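Local coordinates for Alr4995 protein (Nostoc sp., PDB 6LRF), which catalyses two reactions as a bifunctional enzyme, acting as an arginine dihydrolase and as an ornithine cyclodeaminase, at residues 386-391 / 400-405; 420-425 / 429-434; 478-483 / 627-632; 532-537 / 579-584; 622-627 / 640-645. One frame throughout, in Å; residues are numbered along the deposited sequence.

Interaction 1 (386-391 / 400-405)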
# COMPACT_ATOMS: atom_id res chain seq x y z
N TYR B 386 -29.55 5.83 12.97
CA TYR B 386 -30.72 6.25 12.20
C TYR B 386 -31.88 6.73 13.05
O TYR B 386 -32.06 6.24 14.17
CB TYR B 386 -31.19 5.11 11.30
CG TYR B 386 -30.15 4.78 10.28
CD1 TYR B 386 -29.89 5.64 9.22
CD2 TYR B 386 -29.40 3.61 10.39
CE1 TYR B 386 -28.91 5.36 8.29
CE2 TYR B 386 -28.42 3.31 9.45
CZ TYR B 386 -28.19 4.19 8.41
OH TYR B 386 -27.21 3.90 7.48
N PRO B 387 -32.69 7.67 12.52
CA PRO B 387 -33.87 8.18 13.24
C PRO B 387 -34.81 7.04 13.57
O PRO B 387 -35.12 6.23 12.69
CB PRO B 387 -34.52 9.15 12.24
CG PRO B 387 -33.49 9.44 11.23
CD PRO B 387 -32.61 8.22 11.16
N THR B 388 -35.25 6.99 14.82
CA THR B 388 -35.86 5.81 15.40
C THR B 388 -37.11 6.20 16.18
O THR B 388 -37.11 7.24 16.84
CB THR B 388 -34.85 5.07 16.33
OG1 THR B 388 -33.71 4.64 15.57
CG2 THR B 388 -35.49 3.85 17.03
N GLU B 389 -38.16 5.40 16.07
CA GLU B 389 -39.37 5.57 16.89
C GLU B 389 -39.60 4.31 17.72
O GLU B 389 -39.27 3.21 17.28
CB GLU B 389 -40.59 5.87 16.01
CG GLU B 389 -40.67 7.29 15.46
CD GLU B 389 -41.78 7.49 14.41
OE1 GLU B 389 -42.45 6.51 14.03
OE2 GLU B 389 -41.97 8.64 13.95
N VAL B 390 -40.15 4.48 18.93
CA VAL B 390 -40.48 3.35 19.80
C VAL B 390 -41.94 3.42 20.29
O VAL B 390 -42.48 4.51 20.47
CB VAL B 390 -39.52 3.28 21.00
CG1 VAL B 390 -38.08 3.13 20.51
CG2 VAL B 390 -39.62 4.54 21.83
N ARG B 391 -42.58 2.27 20.49
CA ARG B 391 -44.02 2.23 20.82
C ARG B 391 -44.22 2.05 22.32
O ARG B 391 -43.86 1.02 22.89
CB ARG B 391 -44.72 1.11 20.06
CG ARG B 391 -46.25 1.27 19.88
CD ARG B 391 -46.79 0.09 19.06
NE ARG B 391 -48.23 0.11 18.82
CZ ARG B 391 -49.12 -0.60 19.53
NH1 ARG B 391 -48.72 -1.35 20.54
NH2 ARG B 391 -50.41 -0.54 19.23
N GLU B 400 -34.83 10.84 20.99
CA GLU B 400 -33.97 12.02 20.96
C GLU B 400 -32.50 11.69 21.24
O GLU B 400 -32.18 10.66 21.86
CB GLU B 400 -34.45 13.06 21.98
CG GLU B 400 -35.78 13.70 21.61
CD GLU B 400 -36.25 14.70 22.65
OE1 GLU B 400 -35.46 15.02 23.57
OE2 GLU B 400 -37.41 15.16 22.54
N ASN B 401 -31.61 12.58 20.79
CA ASN B 401 -30.16 12.46 20.97
C ASN B 401 -29.61 11.19 20.35
O ASN B 401 -28.70 10.56 20.91
CB ASN B 401 -29.79 12.52 22.45
CG ASN B 401 -30.28 13.79 23.12
OD1 ASN B 401 -30.82 13.75 24.22
ND2 ASN B 401 -30.12 14.92 22.44
N GLN B 402 -30.14 10.83 19.19
CA GLN B 402 -29.80 9.56 18.55
C GLN B 402 -28.30 9.42 18.31
O GLN B 402 -27.66 10.33 17.80
CB GLN B 402 -30.54 9.44 17.21
CG GLN B 402 -30.42 8.06 16.56
CD GLN B 402 -31.27 7.01 17.26
OE1 GLN B 402 -32.38 7.29 17.70
NE2 GLN B 402 -30.74 5.78 17.35
N ARG B 403 -27.74 8.30 18.72
CA ARG B 403 -26.41 7.91 18.25
C ARG B 403 -26.28 6.40 18.31
O ARG B 403 -27.07 5.72 18.97
CB ARG B 403 -25.29 8.55 19.06
CG ARG B 403 -25.34 8.29 20.53
CD ARG B 403 -23.93 8.47 21.13
NE ARG B 403 -23.13 7.30 20.83
CZ ARG B 403 -21.85 7.15 21.12
NH1 ARG B 403 -21.18 8.11 21.74
NH2 ARG B 403 -21.24 6.02 20.79
N MSE B 404 -25.28 5.87 17.62
CA MSE B 404 -25.11 4.43 17.64
C MSE B 404 -24.56 3.97 18.98
O MSE B 404 -23.95 4.75 19.72
CB MSE B 404 -24.18 3.97 16.51
CG MSE B 404 -22.75 4.41 16.71
SE MSE B 404 -21.55 3.47 15.46
CE MSE B 404 -22.83 3.07 14.02
N ASP B 405 -24.80 2.69 19.27
CA ASP B 405 -24.22 1.99 20.40
C ASP B 405 -24.68 2.54 21.74
O ASP B 405 -23.95 2.50 22.73
CB ASP B 405 -22.69 2.02 20.32
CG ASP B 405 -22.16 1.19 19.16
OD1 ASP B 405 -22.89 0.30 18.66
OD2 ASP B 405 -21.01 1.43 18.73
O HOH W 1 -34.14 9.06 16.59
O HOH W 2 -31.91 2.81 16.70

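Interaction 2 (420-425 / 429-434)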
# COMPACT_ATOMS: atom_id res chain seq x y z
N GLN B 420 -35.02 8.68 24.99
CA GLN B 420 -33.68 9.24 24.91
C GLN B 420 -32.62 8.17 24.68
O GLN B 420 -32.47 7.25 25.47
CB GLN B 420 -33.31 9.94 26.22
CG GLN B 420 -33.38 11.44 26.24
CD GLN B 420 -33.10 11.96 27.64
OE1 GLN B 420 -33.59 11.41 28.63
NE2 GLN B 420 -32.30 13.01 27.73
N CYS B 421 -31.85 8.35 23.63
CA CYS B 421 -30.65 7.57 23.41
C CYS B 421 -29.55 7.99 24.41
O CYS B 421 -29.17 9.15 24.49
CB CYS B 421 -30.22 7.79 21.97
SG CYS B 421 -29.13 6.62 21.34
N LYS B 422 -29.07 7.04 25.19
CA LYS B 422 -28.04 7.32 26.19
C LYS B 422 -26.93 6.30 26.06
O LYS B 422 -27.21 5.12 25.86
CB LYS B 422 -28.60 7.27 27.61
CG LYS B 422 -29.53 8.41 28.00
CD LYS B 422 -29.99 8.19 29.43
CE LYS B 422 -30.18 9.47 30.21
NZ LYS B 422 -30.02 9.20 31.69
N ILE B 423 -25.69 6.74 26.19
CA ILE B 423 -24.58 5.78 26.26
C ILE B 423 -24.63 5.07 27.61
O ILE B 423 -25.17 5.60 28.58
CB ILE B 423 -23.21 6.46 26.06
CG1 ILE B 423 -23.00 7.52 27.15
CG2 ILE B 423 -23.12 7.06 24.65
CD1 ILE B 423 -21.63 8.18 27.12
N LEU B 424 -24.06 3.87 27.68
CA LEU B 424 -24.24 2.99 28.82
C LEU B 424 -23.85 3.63 30.14
O LEU B 424 -24.59 3.54 31.12
CB LEU B 424 -23.45 1.70 28.64
CG LEU B 424 -23.83 0.79 27.47
CD1 LEU B 424 -22.92 -0.44 27.42
CD2 LEU B 424 -25.27 0.38 27.55
N ARG B 425 -22.68 4.27 30.18
CA ARG B 425 -22.16 4.81 31.44
C ARG B 425 -23.02 5.97 31.98
O ARG B 425 -22.89 6.32 33.15
CB ARG B 425 -20.70 5.27 31.28
CG ARG B 425 -20.48 6.45 30.35
CD ARG B 425 -19.05 6.96 30.48
NE ARG B 425 -18.78 8.15 29.66
CZ ARG B 425 -18.15 8.10 28.50
NH1 ARG B 425 -17.74 6.94 28.02
NH2 ARG B 425 -17.92 9.21 27.80
N ALA B 429 -29.75 4.32 37.79
CA ALA B 429 -30.68 3.43 38.48
C ALA B 429 -32.10 4.01 38.48
O ALA B 429 -32.31 5.20 38.76
CB ALA B 429 -30.19 3.16 39.91
N GLY B 430 -33.08 3.18 38.12
CA GLY B 430 -34.45 3.62 38.07
C GLY B 430 -34.96 3.89 36.67
O GLY B 430 -36.16 3.82 36.41
N GLU B 431 -34.06 4.22 35.74
CA GLU B 431 -34.51 4.50 34.37
C GLU B 431 -35.02 3.23 33.70
O GLU B 431 -34.50 2.14 33.92
CB GLU B 431 -33.38 5.11 33.54
CG GLU B 431 -32.95 6.50 33.99
CD GLU B 431 -32.06 7.21 32.96
OE1 GLU B 431 -30.83 6.94 32.95
OE2 GLU B 431 -32.58 8.04 32.19
N GLN B 432 -36.06 3.39 32.89
CA GLN B 432 -36.61 2.30 32.09
C GLN B 432 -35.91 2.24 30.73
O GLN B 432 -35.81 3.24 30.02
CB GLN B 432 -38.11 2.48 31.89
CG GLN B 432 -38.91 2.37 33.18
CD GLN B 432 -38.90 0.97 33.76
OE1 GLN B 432 -39.06 -0.01 33.03
NE2 GLN B 432 -38.71 0.87 35.07
N VAL B 433 -35.44 1.05 30.37
CA VAL B 433 -34.67 0.87 29.16
C VAL B 433 -35.30 -0.21 28.27
O VAL B 433 -35.71 -1.26 28.75
CB VAL B 433 -33.19 0.51 29.51
CG1 VAL B 433 -32.47 -0.07 28.30
CG2 VAL B 433 -32.46 1.77 30.03
N ILE B 434 -35.40 0.08 26.97
CA ILE B 434 -35.92 -0.87 26.00
C ILE B 434 -35.03 -2.11 25.88
O ILE B 434 -33.80 -2.01 25.72
CB ILE B 434 -36.06 -0.19 24.62
CG1 ILE B 434 -37.08 0.93 24.75
CG2 ILE B 434 -36.45 -1.20 23.54
CD1 ILE B 434 -37.39 1.60 23.49

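Interaction 3 (478-483 / 627-632)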
# COMPACT_ATOMS: atom_id res chain seq x y z
N ALA B 478 12.51 -15.45 18.71
CA ALA B 478 12.20 -16.62 19.54
C ALA B 478 13.39 -16.98 20.42
O ALA B 478 13.23 -17.31 21.59
CB ALA B 478 11.82 -17.83 18.68
N TRP B 479 14.58 -16.89 19.85
CA TRP B 479 15.79 -17.20 20.59
C TRP B 479 16.08 -16.17 21.69
O TRP B 479 16.39 -16.55 22.83
CB TRP B 479 16.98 -17.29 19.64
CG TRP B 479 18.14 -18.03 20.21
CD1 TRP B 479 18.13 -18.91 21.25
CD2 TRP B 479 19.49 -17.93 19.77
NE1 TRP B 479 19.40 -19.38 21.48
CE2 TRP B 479 20.26 -18.80 20.58
CE3 TRP B 479 20.13 -17.21 18.76
CZ2 TRP B 479 21.63 -18.95 20.41
CZ3 TRP B 479 21.49 -17.37 18.59
CH2 TRP B 479 22.23 -18.23 19.41
N GLU B 480 15.97 -14.88 21.35
CA GLU B 480 16.16 -13.80 22.32
C GLU B 480 15.14 -13.97 23.43
O GLU B 480 15.45 -13.82 24.60
CB GLU B 480 16.01 -12.43 21.65
CG GLU B 480 17.09 -12.05 20.61
CD GLU B 480 16.64 -10.93 19.66
OE1 GLU B 480 15.45 -10.53 19.71
OE2 GLU B 480 17.47 -10.45 18.84
N LEU B 481 13.93 -14.35 23.05
CA LEU B 481 12.82 -14.47 23.98
C LEU B 481 13.00 -15.60 24.99
O LEU B 481 12.72 -15.43 26.17
CB LEU B 481 11.52 -14.66 23.21
CG LEU B 481 10.21 -14.34 23.90
CD1 LEU B 481 10.33 -13.11 24.75
CD2 LEU B 481 9.19 -14.11 22.81
N ARG B 482 13.46 -16.77 24.54
CA ARG B 482 13.72 -17.89 25.45
C ARG B 482 14.91 -17.59 26.37
O ARG B 482 14.89 -17.92 27.57
CB ARG B 482 13.98 -19.18 24.65
CG ARG B 482 14.27 -20.41 25.49
CD ARG B 482 14.51 -21.60 24.56
NE ARG B 482 14.88 -22.84 25.25
CZ ARG B 482 16.14 -23.20 25.52
NH1 ARG B 482 16.38 -24.34 26.14
NH2 ARG B 482 17.15 -22.41 25.16
N LYS B 483 15.93 -16.96 25.81
CA LYS B 483 17.11 -16.55 26.57
C LYS B 483 16.71 -15.63 27.71
O LYS B 483 17.20 -15.77 28.82
CB LYS B 483 18.13 -15.86 25.67
CG LYS B 483 19.47 -16.58 25.57
CD LYS B 483 20.02 -16.51 24.15
CE LYS B 483 21.39 -17.17 24.04
NZ LYS B 483 21.51 -18.45 24.82
N ALA B 627 12.43 -3.56 31.84
CA ALA B 627 12.17 -4.32 30.61
C ALA B 627 13.43 -4.59 29.79
O ALA B 627 14.23 -3.68 29.57
CB ALA B 627 11.13 -3.57 29.74
N GLU B 628 13.60 -5.83 29.34
CA GLU B 628 14.72 -6.20 28.46
C GLU B 628 14.25 -6.31 27.02
O GLU B 628 15.02 -6.15 26.07
CB GLU B 628 15.33 -7.53 28.90
CG GLU B 628 16.09 -7.49 30.23
CD GLU B 628 16.77 -8.83 30.56
OE1 GLU B 628 17.16 -9.57 29.62
OE2 GLU B 628 16.92 -9.14 31.77
N MSE B 629 12.97 -6.59 26.85
CA MSE B 629 12.40 -6.64 25.53
C MSE B 629 10.99 -6.12 25.55
O MSE B 629 10.25 -6.36 26.50
CB MSE B 629 12.43 -8.06 24.98
CG MSE B 629 11.76 -8.19 23.61
SE MSE B 629 12.07 -9.93 22.76
CE MSE B 629 13.98 -9.77 22.51
N ILE B 630 10.63 -5.40 24.50
CA ILE B 630 9.26 -4.97 24.30
C ILE B 630 8.80 -5.54 22.96
O ILE B 630 9.43 -5.33 21.94
CB ILE B 630 9.15 -3.44 24.31
CG1 ILE B 630 9.72 -2.89 25.62
CG2 ILE B 630 7.70 -3.01 24.09
CD1 ILE B 630 9.68 -1.41 25.70
N LEU B 631 7.72 -6.32 23.01
CA LEU B 631 7.10 -6.91 21.84
C LEU B 631 5.88 -6.07 21.44
O LEU B 631 4.88 -6.01 22.15
CB LEU B 631 6.68 -8.35 22.16
CG LEU B 631 6.49 -9.33 21.02
CD1 LEU B 631 7.77 -9.41 20.20
CD2 LEU B 631 6.15 -10.70 21.59
N MSE B 632 5.97 -5.40 20.30
CA MSE B 632 4.91 -4.48 19.90
C MSE B 632 4.06 -5.11 18.79
O MSE B 632 4.47 -5.17 17.63
CB MSE B 632 5.49 -3.14 19.48
CG MSE B 632 5.94 -2.27 20.67
SE MSE B 632 7.24 -0.89 20.17
CE MSE B 632 8.67 -2.02 19.49

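Interaction 4 (532-537 / 579-584)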
# COMPACT_ATOMS: atom_id res chain seq x y z
N GLU B 532 -14.78 -10.62 23.72
CA GLU B 532 -15.86 -10.97 22.79
C GLU B 532 -15.56 -12.27 22.03
O GLU B 532 -16.43 -13.14 21.91
CB GLU B 532 -16.11 -9.85 21.78
CG GLU B 532 -17.39 -10.04 20.98
CD GLU B 532 -17.46 -9.14 19.75
OE1 GLU B 532 -16.68 -8.17 19.63
OE2 GLU B 532 -18.30 -9.44 18.87
N GLN B 533 -14.35 -12.40 21.51
CA GLN B 533 -13.98 -13.58 20.74
C GLN B 533 -14.09 -14.83 21.58
O GLN B 533 -14.48 -15.89 21.09
CB GLN B 533 -12.57 -13.45 20.16
CG GLN B 533 -11.87 -14.80 19.89
CD GLN B 533 -10.37 -14.65 19.53
OE1 GLN B 533 -10.04 -14.30 18.40
NE2 GLN B 533 -9.48 -14.91 20.49
N ASN B 534 -13.76 -14.71 22.86
CA ASN B 534 -13.71 -15.87 23.73
C ASN B 534 -15.07 -16.21 24.35
O ASN B 534 -15.35 -17.38 24.60
CB ASN B 534 -12.65 -15.66 24.82
CG ASN B 534 -11.25 -15.94 24.31
OD1 ASN B 534 -10.81 -17.08 24.30
ND2 ASN B 534 -10.57 -14.90 23.83
N MSE B 535 -15.90 -15.21 24.59
CA MSE B 535 -17.23 -15.43 25.14
C MSE B 535 -18.23 -15.80 24.05
O MSE B 535 -19.07 -16.67 24.25
CB MSE B 535 -17.74 -14.20 25.87
CG MSE B 535 -17.14 -13.93 27.24
SE MSE B 535 -18.02 -12.35 28.01
CE MSE B 535 -19.83 -13.05 28.06
N MSE B 536 -18.16 -15.11 22.92
CA MSE B 536 -19.20 -15.19 21.90
C MSE B 536 -18.73 -15.83 20.59
O MSE B 536 -19.55 -16.08 19.72
CB MSE B 536 -19.75 -13.80 21.54
CG MSE B 536 -19.93 -12.82 22.69
SE MSE B 536 -21.53 -13.22 23.69
CE MSE B 536 -22.87 -12.85 22.35
N GLY B 537 -17.43 -16.06 20.44
CA GLY B 537 -16.90 -16.53 19.17
C GLY B 537 -16.96 -15.51 18.04
O GLY B 537 -16.92 -15.87 16.86
N ILE B 579 -15.87 -15.26 31.91
CA ILE B 579 -14.70 -15.27 31.04
C ILE B 579 -13.84 -16.49 31.37
O ILE B 579 -13.35 -16.60 32.50
CB ILE B 579 -13.84 -14.00 31.21
CG1 ILE B 579 -14.65 -12.73 30.91
CG2 ILE B 579 -12.60 -14.10 30.32
CD1 ILE B 579 -13.87 -11.47 31.24
N ARG B 580 -13.63 -17.37 30.40
CA ARG B 580 -12.98 -18.65 30.66
C ARG B 580 -11.72 -18.89 29.84
O ARG B 580 -11.01 -19.86 30.06
CB ARG B 580 -13.97 -19.80 30.42
CG ARG B 580 -15.09 -19.82 31.42
CD ARG B 580 -15.99 -21.03 31.24
NE ARG B 580 -16.98 -21.08 32.30
CZ ARG B 580 -16.77 -21.66 33.48
NH1 ARG B 580 -15.60 -22.25 33.74
NH2 ARG B 580 -17.72 -21.66 34.41
N SER B 581 -11.45 -18.01 28.89
CA SER B 581 -10.27 -18.19 28.06
C SER B 581 -9.86 -16.87 27.41
O SER B 581 -10.66 -15.93 27.36
CB SER B 581 -10.52 -19.24 26.98
OG SER B 581 -11.65 -18.89 26.20
N GLY B 582 -8.62 -16.82 26.91
CA GLY B 582 -8.19 -15.70 26.10
C GLY B 582 -7.10 -14.88 26.75
O GLY B 582 -6.63 -15.21 27.85
N VAL B 583 -6.70 -13.80 26.08
CA VAL B 583 -5.60 -12.98 26.56
C VAL B 583 -5.85 -12.43 27.96
O VAL B 583 -5.06 -12.65 28.87
CB VAL B 583 -5.30 -11.81 25.58
CG1 VAL B 583 -4.21 -10.90 26.14
CG2 VAL B 583 -4.90 -12.37 24.22
N MSE B 584 -6.97 -11.72 28.14
CA MSE B 584 -7.23 -11.07 29.42
C MSE B 584 -7.40 -12.14 30.52
O MSE B 584 -6.95 -11.97 31.65
CB MSE B 584 -8.47 -10.16 29.32
CG MSE B 584 -8.42 -9.16 28.15
SE MSE B 584 -6.74 -8.13 28.14
CE MSE B 584 -7.05 -7.31 29.87

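Interaction 5 (622-627 / 640-645)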
# COMPACT_ATOMS: atom_id res chain seq x y z
N LYS B 622 5.83 2.81 34.75
CA LYS B 622 6.16 1.95 35.87
C LYS B 622 6.37 0.50 35.42
O LYS B 622 7.36 -0.14 35.79
CB LYS B 622 5.07 2.01 36.93
CG LYS B 622 5.40 1.19 38.18
CD LYS B 622 4.30 1.31 39.23
CE LYS B 622 3.01 0.63 38.79
NZ LYS B 622 3.15 -0.87 38.74
N HIS B 623 5.47 -0.02 34.61
CA HIS B 623 5.62 -1.41 34.17
C HIS B 623 6.75 -1.57 33.17
O HIS B 623 7.26 -2.67 32.98
CB HIS B 623 4.31 -1.93 33.60
CG HIS B 623 3.26 -2.12 34.64
ND1 HIS B 623 3.37 -3.06 35.63
CD2 HIS B 623 2.10 -1.45 34.87
CE1 HIS B 623 2.32 -2.99 36.42
NE2 HIS B 623 1.53 -2.03 35.98
N LEU B 624 7.16 -0.47 32.53
CA LEU B 624 8.27 -0.55 31.60
C LEU B 624 9.63 -0.66 32.31
O LEU B 624 10.60 -1.10 31.72
CB LEU B 624 8.25 0.66 30.67
CG LEU B 624 7.19 0.62 29.56
CD1 LEU B 624 7.26 1.87 28.70
CD2 LEU B 624 7.39 -0.61 28.70
N GLU B 625 9.69 -0.26 33.58
CA GLU B 625 10.95 -0.31 34.34
C GLU B 625 11.51 -1.73 34.38
O GLU B 625 10.78 -2.67 34.68
CB GLU B 625 10.73 0.20 35.77
CG GLU B 625 10.44 1.69 35.85
CD GLU B 625 10.15 2.19 37.27
OE1 GLU B 625 10.16 1.37 38.22
OE2 GLU B 625 9.92 3.41 37.43
N GLY B 626 12.78 -1.88 34.04
CA GLY B 626 13.43 -3.19 34.03
C GLY B 626 13.23 -4.04 32.79
O GLY B 626 13.77 -5.14 32.69
N ALA B 627 12.43 -3.56 31.84
CA ALA B 627 12.17 -4.32 30.61
C ALA B 627 13.43 -4.59 29.79
O ALA B 627 14.23 -3.68 29.57
CB ALA B 627 11.13 -3.57 29.74
N ILE B 640 4.08 3.72 20.05
CA ILE B 640 4.85 4.97 19.97
C ILE B 640 5.05 5.54 21.36
O ILE B 640 6.15 5.97 21.72
CB ILE B 640 4.17 6.02 19.07
CG1 ILE B 640 4.15 5.55 17.62
CG2 ILE B 640 4.89 7.37 19.16
CD1 ILE B 640 3.35 6.46 16.69
N GLY B 641 3.98 5.52 22.15
CA GLY B 641 4.02 6.00 23.52
C GLY B 641 5.02 5.22 24.37
O GLY B 641 5.84 5.80 25.09
N VAL B 642 4.94 3.90 24.27
CA VAL B 642 5.92 3.03 24.88
C VAL B 642 7.34 3.34 24.37
O VAL B 642 8.29 3.41 25.14
CB VAL B 642 5.59 1.56 24.61
CG1 VAL B 642 6.77 0.67 24.91
CG2 VAL B 642 4.38 1.13 25.44
N GLY B 643 7.47 3.53 23.07
CA GLY B 643 8.77 3.85 22.50
C GLY B 643 9.36 5.10 23.11
O GLY B 643 10.53 5.10 23.53
N ASN B 644 8.56 6.18 23.17
CA ASN B 644 8.99 7.44 23.79
C ASN B 644 9.49 7.21 25.20
O ASN B 644 10.42 7.86 25.66
CB ASN B 644 7.86 8.49 23.87
CG ASN B 644 7.24 8.81 22.53
OD1 ASN B 644 7.88 8.69 21.48
ND2 ASN B 644 5.97 9.22 22.56
N MSE B 645 8.84 6.29 25.91
CA MSE B 645 9.15 6.10 27.31
C MSE B 645 10.34 5.19 27.56
O MSE B 645 10.76 5.06 28.71
CB MSE B 645 7.95 5.52 28.05
CG MSE B 645 6.76 6.45 28.15
SE MSE B 645 5.33 5.46 29.01
CE MSE B 645 3.79 6.31 28.16

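Interaction 1 (386-391 / 400-405)
Q402 lays its carboxamide against Y386 and T388 by van der Waals contact, with no direct hydrogen bond between 386-391 and 400-405. CD of Q402 lies 3.3 Å from the backbone O of Y386, while OE1 of Q402 stops 3.6 Å from CB of T388, the two side chains crossing at about a right angle. CG of Q402 stands anti to the backbone N (chi1 -171°) and the chain then bends (chi2 74°), which swings the amide across to the start of strand 388-392.

The hydrogen bonds between the segments run through two waters. Water 1 accepts from the backbone N of T388 at 2.9 Å and is bonded to OE1 of Q402 at 2.7 Å. Water 2 donates to OG1 of T388 at 2.8 Å but takes only a weak bond from NE2 of Q402, whose firmer partner is the carbonyl O of T384. Within 386-391, OG1 of T388 donates to O of Y386 at 2.7 Å, tilted 35° from the carbonyl plane.

A leucine at Q402 would probably cost both water bridges and leave T384 O without its amide donor. Strands 388-392 and 395-400 are antiparallel neighbours, and at the open end of their hairpin two waters and the Q402 amide, acting as donor and acceptor, bridge the chains; the T388 hydroxyl donates one hydrogen bond and accepts another.

Interaction 2 (420-425 / 429-434)
K422, on strand 416-422, and E431, leading into strand 432-435, both have extended backbone angles, and G430 turns the chain into E431 with a positive phi (103°) at which a side chain would jam against the preceding carbonyl O. The two strands are not neighbours: strand 407-413 runs between them, and both side chains lie against its A409.

K422 and E431 come from opposite directions and meet in a salt bridge at the surface. NZ of K422 is 2.7 Å from OE1 of E431, on the syn side and 20° out of the carboxylate plane. A second, weak bond joins NZ of K422 to OE2 of E431 at 2.9 Å, so the ammonium faces both oxygens. Behind it, CE of K422 comes within 3.4 Å of OE2 of E431. In each residue CG is anti to the carbonyl carbon (chi1 -71° in K422), which sends both chains over the intervening strand.

Each polar end has a further backbone partner: OE1 of E431 also accepts from N of K428, and NZ of K422 gives a weak bond to O of D426. A methionine in place of K422 would probably leave the E431 carboxylate without its countercharge, with K428 N remaining. The ion pair thus links the end of strand 416-422 to the residue leading into strand 432-435, and probably favours the ionised form of each group.

Interaction 3 (478-483 / 627-632)
Selenomethionine M629 reaches from strand 629-633 to E480 and L481 of helix 467-486. Its CB points toward the helix, and CG stands anti to the backbone N (chi1 177°). The next torsion is also extended (chi2 170°), so the first part of the chain runs straight out from the strand. Neither CB nor CG comes close to the helix segment; the touching begins at SE, which lies 4.1 Å from CD1 of L481 in an apolar contact. There the chain bends (chi3 -66°) and turns its terminal methyl to E480. CE of M629 sits 3.5 Å from CB of E480 and 3.3 Å from OE1 of E480, so the methyl is held between the root of the glutamate and one carboxylate oxygen. Both helix side chains cross that of M629 at about a right angle, and no hydrogen bond links the two segments. The nearest CA atoms, those of L481 and M629, remain 8.0 Å apart, a distance bridged by side chains.

This is helix-on-sheet packing in the Rossmann-fold region. Strand 629-633 lies between the parallel strands 491-495 and 651-656; L481 also rests on V491, and K651 touches both E480 and M629. Helix 680-694 flanks the helix at A478, while W479 meets W24 of the third subunit edge-to-face.

Interaction 4 (532-537 / 579-584)
A helix N-terminus in the Rossmann-fold region forms this contact: N534 of helix 524-536 meets S581 and G582, and G582 holds the N-cap position of helix 583-589. OG of S581 donates to OD1 of N534 at 2.8 Å, with a C=O...donor angle of 120° and the donor tilted 26° from the carbonyl plane. The hydroxyl takes the position between its own backbone N and carbonyl carbon (chi1 57°), which turns it to the amide. The other end of that amide looks back into its own helix, where ND2 of N534 donates to O of D530 and so helps fix the rotation of the group. The carboxylate of D530 accepts from the backbone N of V583 and of M584 at the start of the second helix. One residue on from N534, selenomethionine M535 makes a looser apolar contact, its SE lying 4.5 Å from CG1 of I579, whose side chain also packs on I531 of the same helix. At the glycine there is no place for a side chain: CA of G582 is 3.4 Å from ND2 of N534, and a CB on G582 would fall only 2.3 Å from that nitrogen.

Interaction 5 (622-627 / 640-645)
L624 packs its branched end into the side of helix 637-645, between V642 and M645. CD1 of L624 lies 3.8 Å from CB of selenomethionine M645 and 4.0 Å from CG1 of V642. CD2 of L624 also stands 4.0 Å from CG1 of V642, so one valine methyl touches both leucine methyls. CG1 of V642 is the branch anti to the backbone N (chi1 165°), which presents it to the leucine. Further along M645, SE is 4.1 Å from CD1 of L624 before the chain leads away. The side chain of L624 crosses that of M645 at about a right angle. Under this apolar patch lies the sheet: L624 rests on V492 and I630, and V642 on T494 and I630.

The two helices flank strand 629-633 along the chain. Helix 613-624 leads into it, and helix 637-645 is the crossover helix of the beta-alpha-beta unit that joins it to its parallel neighbour 651-656, as in a Rossmann fold.

On the other side of L624 the chain opens to solvent in a type II beta turn from L624 to A627, closed by A627 N to L624 O at 3.1 Å. E625 and G626 in that turn are exposed, and G626 takes a positive phi (83°). NZ of K490 donates to the carbonyl oxygens of H623 and E625, at the helix end and in the turn. NZ of the exposed K622 lies 3.1 Å above the ring plane of H623, offset toward the rim. M645 also packs on R403 of the second subunit.

Overall arrangement
Interactions 1 and 2 follow each other along the chain and share one mixed sheet; their centres are about 12 Å apart, and they touch where V390 packs on I434. Interactions 3, 4 and 5 all lie in the Rossmann-fold region. Interactions 3 and 5, with centres about 14 Å apart, alternate along the chain and share A627; helix 467-486 and the two helices of interaction 5 all pack on strand 629-633. Interaction 4, between helix 524-536 and the loop leading into helix 583-589, falls in sequence between the halves of interaction 3, about 26 Å away between centres. The centres of interactions 1 and 5 are about 43 Å apart within the chain, yet M645 and N644 of one subunit pack on R403 and M404 of another, so the tetramer brings the two regions together.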